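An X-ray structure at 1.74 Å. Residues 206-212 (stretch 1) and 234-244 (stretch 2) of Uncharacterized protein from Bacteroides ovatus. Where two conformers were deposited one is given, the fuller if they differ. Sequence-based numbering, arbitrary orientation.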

ATOM      1  N   ASN A 206     -16.534   7.331  -7.127  1.00 10.52           N
ATOM      2  CA  ASN A 206     -15.104   7.621  -7.258  1.00  9.86           C
ATOM      3  C   ASN A 206     -14.878   8.346  -8.598  1.00  9.93           C
ATOM      4  O   ASN A 206     -15.536   8.038  -9.607  1.00  9.85           O
ATOM      5  CB  ASN A 206     -14.262   6.336  -7.325  1.00  9.78           C
ATOM      6  CG  ASN A 206     -14.168   5.583  -6.018  1.00 10.14           C
ATOM      7  OD1 ASN A 206     -14.415   6.112  -4.906  1.00 10.00           O
ATOM      8  ND2 ASN A 206     -13.773   4.304  -6.145  1.00  9.78           N
ATOM      9  N   HIS A 207     -13.979   9.313  -8.584  1.00  9.99           N
ATOM     10  CA  HIS A 207     -13.578   9.967  -9.809  1.00 10.93           C
ATOM     11  C   HIS A 207     -12.216  10.621  -9.682  1.00 10.63           C
ATOM     12  O   HIS A 207     -11.841  11.084  -8.596  1.00 11.52           O
ATOM     13  CB  HIS A 207     -14.632  10.994 -10.238  1.00 11.77           C
ATOM     14  CG  HIS A 207     -14.892  12.078  -9.234  1.00 11.94           C
ATOM     15  ND1 HIS A 207     -14.261  13.305  -9.283  1.00 13.58           N
ATOM     16  CD2 HIS A 207     -15.745  12.139  -8.186  1.00 12.66           C
ATOM     17  CE1 HIS A 207     -14.706  14.069  -8.299  1.00 13.40           C
ATOM     18  NE2 HIS A 207     -15.609  13.383  -7.615  1.00 13.53           N
ATOM     19  N   ASP A 208     -11.504  10.650 -10.816  1.00 11.10           N
ATOM     20  CA  ASP A 208     -10.218  11.338 -10.996  1.00 11.19           C
ATOM     21  C   ASP A 208      -9.041  10.710 -10.243  1.00 10.92           C
ATOM     22  O   ASP A 208      -9.223   9.967  -9.278  1.00 10.11           O
ATOM     23  CB  ASP A 208     -10.347  12.834 -10.609  1.00 11.64           C
ATOM     24  CG  ASP A 208     -11.349  13.569 -11.479  1.00 12.55           C
ATOM     25  OD1 ASP A 208     -11.290  13.448 -12.731  1.00 13.52           O
ATOM     26  OD2 ASP A 208     -12.217  14.273 -10.913  1.00 13.53           O
ATOM     27  N   ILE A 209      -7.843  10.990 -10.752  1.00  9.87           N
ATOM     28  CA  ILE A 209      -6.582  10.689 -10.093  1.00 10.41           C
ATOM     29  C   ILE A 209      -5.775  11.971  -9.979  1.00 10.60           C
ATOM     30  O   ILE A 209      -5.425  12.597 -11.004  1.00 11.00           O
ATOM     31  CB  ILE A 209      -5.757   9.614 -10.850  1.00 10.41           C
ATOM     32  CG1 ILE A 209      -6.626   8.359 -11.091  1.00 10.78           C
ATOM     33  CG2 ILE A 209      -4.494   9.270 -10.056  1.00 10.61           C
ATOM     34  CD1 ILE A 209      -5.918   7.182 -11.744  1.00 10.77           C
ATOM     35  N   CYS A 210      -5.447  12.336  -8.747  1.00 10.32           N
ATOM     36  CA  CYS A 210      -4.756  13.592  -8.449  1.00 10.61           C
ATOM     37  C   CYS A 210      -3.372  13.303  -7.836  1.00 10.42           C
ATOM     38  O   CYS A 210      -3.104  12.207  -7.388  1.00 10.63           O
ATOM     39  CB  CYS A 210      -5.585  14.445  -7.478  1.00 11.48           C
ATOM     40  SG  CYS A 210      -7.209  14.963  -8.124  1.00 13.18           S
ATOM     41  N   TYR A 211      -2.508  14.314  -7.776  1.00 10.83           N
ATOM     42  CA  TYR A 211      -1.110  14.092  -7.426  1.00 10.93           C
ATOM     43  C   TYR A 211      -0.510  15.303  -6.715  1.00 10.92           C
ATOM     44  O   TYR A 211      -0.820  16.422  -7.054  1.00 11.66           O
ATOM     45  CB  TYR A 211      -0.306  13.814  -8.690  1.00 11.26           C
ATOM     46  CG  TYR A 211       1.174  13.676  -8.438  1.00 10.96           C
ATOM     47  CD1 TYR A 211       1.709  12.469  -7.971  1.00 10.98           C
ATOM     48  CD2 TYR A 211       2.040  14.727  -8.666  1.00 10.93           C
ATOM     49  CE1 TYR A 211       3.063  12.339  -7.718  1.00 10.45           C
ATOM     50  CE2 TYR A 211       3.393  14.610  -8.396  1.00 11.56           C
ATOM     51  CZ  TYR A 211       3.910  13.409  -7.952  1.00 11.25           C
ATOM     52  OH  TYR A 211       5.263  13.250  -7.733  1.00 11.46           O
ATOM     53  N   ALA A 212       0.379  15.044  -5.765  1.00 11.26           N
ATOM     54  CA  ALA A 212       1.220  16.055  -5.193  1.00 10.82           C
ATOM     55  C   ALA A 212       2.499  15.418  -4.707  1.00 11.27           C
ATOM     56  O   ALA A 212       2.540  14.213  -4.501  1.00 12.00           O
ATOM     57  CB  ALA A 212       0.508  16.740  -4.034  1.00 11.57           C
ATOM     58  N   LYS A 234      -7.703  20.978  -2.606  1.00 14.32           N
ATOM     59  CA  LYS A 234      -9.124  20.768  -2.842  1.00 16.04           C
ATOM     60  C   LYS A 234      -9.374  20.325  -4.287  1.00 14.67           C
ATOM     61  O   LYS A 234      -8.473  20.354  -5.128  1.00 14.92           O
ATOM     62  CB  LYS A 234      -9.880  22.096  -2.696  1.00 18.39           C
ATOM     63  CG  LYS A 234      -9.703  22.858  -1.400  1.00 24.14           C
ATOM     64  CD  LYS A 234     -10.495  24.173  -1.433  1.00 25.12           C
ATOM     65  CE  LYS A 234      -9.870  25.217  -2.362  1.00 33.75           C
ATOM     66  NZ  LYS A 234     -10.870  26.001  -3.153  1.00 36.52           N
ATOM     67  N   LEU A 235     -10.625  19.972  -4.572  1.00 14.99           N
ATOM     68  CA  LEU A 235     -11.074  19.693  -5.935  1.00 14.93           C
ATOM     69  C   LEU A 235     -10.556  20.722  -6.930  1.00 14.67           C
ATOM     70  O   LEU A 235     -10.039  20.380  -8.006  1.00 16.07           O
ATOM     71  CB  LEU A 235     -12.609  19.680  -5.982  1.00 15.22           C
ATOM     72  CG  LEU A 235     -13.155  19.163  -7.308  1.00 16.07           C
ATOM     73  CD1 LEU A 235     -13.353  17.655  -7.260  1.00 16.24           C
ATOM     74  CD2 LEU A 235     -14.465  19.846  -7.650  1.00 18.84           C
ATOM     75  N   SER A 236     -10.666  21.998  -6.573  1.00 15.87           N
ATOM     76  CA  SER A 236     -10.379  23.051  -7.518  1.00 17.08           C
ATOM     77  C   SER A 236      -8.904  23.235  -7.861  1.00 16.80           C
ATOM     78  O   SER A 236      -8.621  23.567  -9.000  1.00 18.25           O
ATOM     79  CB  SER A 236     -10.960  24.385  -7.039  1.00 18.22           C
ATOM     80  OG  SER A 236     -10.315  24.792  -5.854  1.00 19.06           O
ATOM     81  N   ASN A 237      -7.986  23.044  -6.914  1.00 14.57           N
ATOM     82  CA  ASN A 237      -6.560  23.342  -7.156  1.00 15.42           C
ATOM     83  C   ASN A 237      -5.676  22.122  -7.328  1.00 14.16           C
ATOM     84  O   ASN A 237      -4.483  22.254  -7.645  1.00 15.08           O
ATOM     85  CB  ASN A 237      -5.988  24.304  -6.070  1.00 15.13           C
ATOM     86  CG  ASN A 237      -6.034  23.719  -4.667  1.00 16.74           C
ATOM     87  OD1 ASN A 237      -6.907  22.920  -4.347  1.00 17.03           O
ATOM     88  ND2 ASN A 237      -5.090  24.116  -3.825  1.00 16.46           N
ATOM     89  N   ALA A 238      -6.247  20.939  -7.132  1.00 13.30           N
ATOM     90  CA  ALA A 238      -5.464  19.710  -7.250  1.00 12.36           C
ATOM     91  C   ALA A 238      -4.899  19.570  -8.660  1.00 12.21           C
ATOM     92  O   ALA A 238      -5.544  19.982  -9.624  1.00 11.38           O
ATOM     93  CB  ALA A 238      -6.328  18.509  -6.929  1.00 12.96           C
ATOM     94  N   GLU A 239      -3.730  18.934  -8.757  1.00 11.94           N
ATOM     95  CA  GLU A 239      -3.181  18.533 -10.019  1.00 11.45           C
ATOM     96  C   GLU A 239      -3.874  17.240 -10.447  1.00 11.51           C
ATOM     97  O   GLU A 239      -3.833  16.251  -9.722  1.00 11.43           O
ATOM     98  CB  GLU A 239      -1.661  18.317  -9.955  1.00 11.48           C
ATOM     99  CG  GLU A 239      -1.105  17.909 -11.323  1.00 11.64           C
ATOM    100  CD  GLU A 239       0.392  17.718 -11.401  1.00 12.14           C
ATOM    101  OE1 GLU A 239       1.121  17.857 -10.377  1.00 11.62           O
ATOM    102  OE2 GLU A 239       0.833  17.417 -12.547  1.00 13.03           O
ATOM    103  N   TYR A 240      -4.467  17.233 -11.642  1.00 12.00           N
ATOM    104  CA  TYR A 240      -5.081  16.031 -12.185  1.00 12.24           C
ATOM    105  C   TYR A 240      -4.087  15.245 -13.026  1.00 12.87           C
ATOM    106  O   TYR A 240      -3.757  15.623 -14.153  1.00 12.92           O
ATOM    107  CB  TYR A 240      -6.374  16.388 -12.937  1.00 12.77           C
ATOM    108  CG  TYR A 240      -7.417  16.807 -11.907  1.00 14.27           C
ATOM    109  CD1 TYR A 240      -7.412  18.105 -11.364  1.00 15.17           C
ATOM    110  CD2 TYR A 240      -8.311  15.885 -11.385  1.00 13.99           C
ATOM    111  CE1 TYR A 240      -8.301  18.472 -10.356  1.00 15.81           C
ATOM    112  CE2 TYR A 240      -9.227  16.251 -10.396  1.00 15.04           C
ATOM    113  CZ  TYR A 240      -9.210  17.542  -9.882  1.00 15.18           C
ATOM    114  OH  TYR A 240     -10.090  17.867  -8.877  1.00 15.56           O
ATOM    115  N   ALA A 241      -3.658  14.117 -12.486  1.00 13.27           N
ATOM    116  CA  ALA A 241      -2.840  13.175 -13.242  1.00 12.90           C
ATOM    117  C   ALA A 241      -3.651  12.486 -14.343  1.00 13.66           C
ATOM    118  O   ALA A 241      -3.134  12.238 -15.441  1.00 13.52           O
ATOM    119  CB  ALA A 241      -2.211  12.150 -12.327  1.00 12.11           C
ATOM    120  N   CYS A 242      -4.914  12.198 -14.056  1.00 13.55           N
ATOM    121  CA  CYS A 242      -5.801  11.586 -15.045  1.00 14.45           C
ATOM    122  C   CYS A 242      -7.220  11.931 -14.684  1.00 14.92           C
ATOM    123  O   CYS A 242      -7.696  11.586 -13.574  1.00 14.66           O
ATOM    124  CB  CYS A 242      -5.592  10.071 -15.138  1.00 15.62           C
ATOM    125  SG  CYS A 242      -6.453   9.279 -16.545  1.00 16.70           S
ATOM    126  N   ARG A 243      -7.897  12.622 -15.607  1.00 13.60           N
ATOM    127  CA  ARG A 243      -9.305  12.936 -15.418  0.50 14.41           C
ATOM    128  C   ARG A 243     -10.175  11.765 -15.819  1.00 13.43           C
ATOM    129  O   ARG A 243     -10.140  11.310 -16.956  1.00 13.77           O
ATOM    130  CB  ARG A 243      -9.724  14.172 -16.195  0.50 15.70           C
ATOM    131  CG  ARG A 243      -9.131  15.430 -15.612  0.50 17.77           C
ATOM    132  CD  ARG A 243     -10.121  16.562 -15.581  0.50 20.54           C
ATOM    133  NE  ARG A 243      -9.404  17.794 -15.329  0.50 21.20           N
ATOM    134  CZ  ARG A 243      -9.616  18.570 -14.286  0.50 20.43           C
ATOM    135  NH1 ARG A 243     -10.555  18.262 -13.412  0.50 20.03           N
ATOM    136  NH2 ARG A 243      -8.896  19.669 -14.147  0.50 22.08           N
ATOM    137  N   LEU A 244     -10.972  11.279 -14.864  1.00 12.49           N
ATOM    138  CA  LEU A 244     -11.808  10.112 -15.067  1.00 12.52           C
ATOM    139  C   LEU A 244     -13.130  10.330 -14.386  1.00 12.76           C
ATOM    140  O   LEU A 244     -13.159  10.748 -13.222  1.00 12.65           O
ATOM    141  CB  LEU A 244     -11.131   8.871 -14.446  1.00 12.05           C
ATOM    142  CG  LEU A 244      -9.880   8.398 -15.173  1.00 12.70           C
ATOM    143  CD1 LEU A 244      -9.091   7.436 -14.298  1.00 14.71           C
ATOM    144  CD2 LEU A 244     -10.243   7.761 -16.510  1.00 12.98           C
TER

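Residues 206-212 form a strand, and the part of residues 234-244 around Tyr240 and Cys242 pairs antiparallel with it; the two stretches bury 602 Å² between them, both sides summed. The register rests on two bridges: Ile209 with Cys242 (CA to CA 5.1 Å), a hydrogen-bonded pair, and Cys210 with Tyr240 (CA to CA 4.5 Å), a non-hydrogen-bonded pair. One step in stretch 1 thus matches two in stretch 2, a beta bulge that absorbs Ala241 where the chain turns a corner.

Ile209 covers the most surface, 82 Å². Its backbone bonds Cys242 both ways: Ile209 N donates to Cys242 O at 2.9 Å and 158°, and Cys242 N donates to Ile209 O at 3.1 Å and 162°. The same Ile209 O also takes a weak bond from Ala241 N, short at 2.8 Å but bent to 123°, so one carbonyl serves both amides of the bulge. The side chain makes apolar contacts, with Ile209 CD1 4.1 Å from Leu244 CD1 and Ile209 CG2 4.3 Å from Ala241 CB.

Asp208 (77 Å²) meets Leu244 (68 Å²) through polar groups. Asp208 N donates to Leu244 O at 2.9 Å, while Leu244 N reaches the carboxylate, Asp208 OD1, at 3.1 Å and 152°. A side-chain oxygen here accepts a backbone amide. The other oxygen, Asp208 OD2, accepts from His207 ND1 at 2.8 Å and 169°, a nearly linear bond that ties down the carboxylate.

On the face carrying Cys210 and Tyr240, sulfur meets aromatic ring: Cys210 SG lies 3.7 Å from the centroid of the Tyr240 ring, 28° off its normal, hence over the face. Cys210 SG also touches Ala238 CB at 3.8 Å. Farther along, Tyr211 N donates to Glu239 O at 3.0 Å, bent to 135°, and Cys210 CA approaches that same Glu239 O at 3.1 Å in a CA-H...O contact.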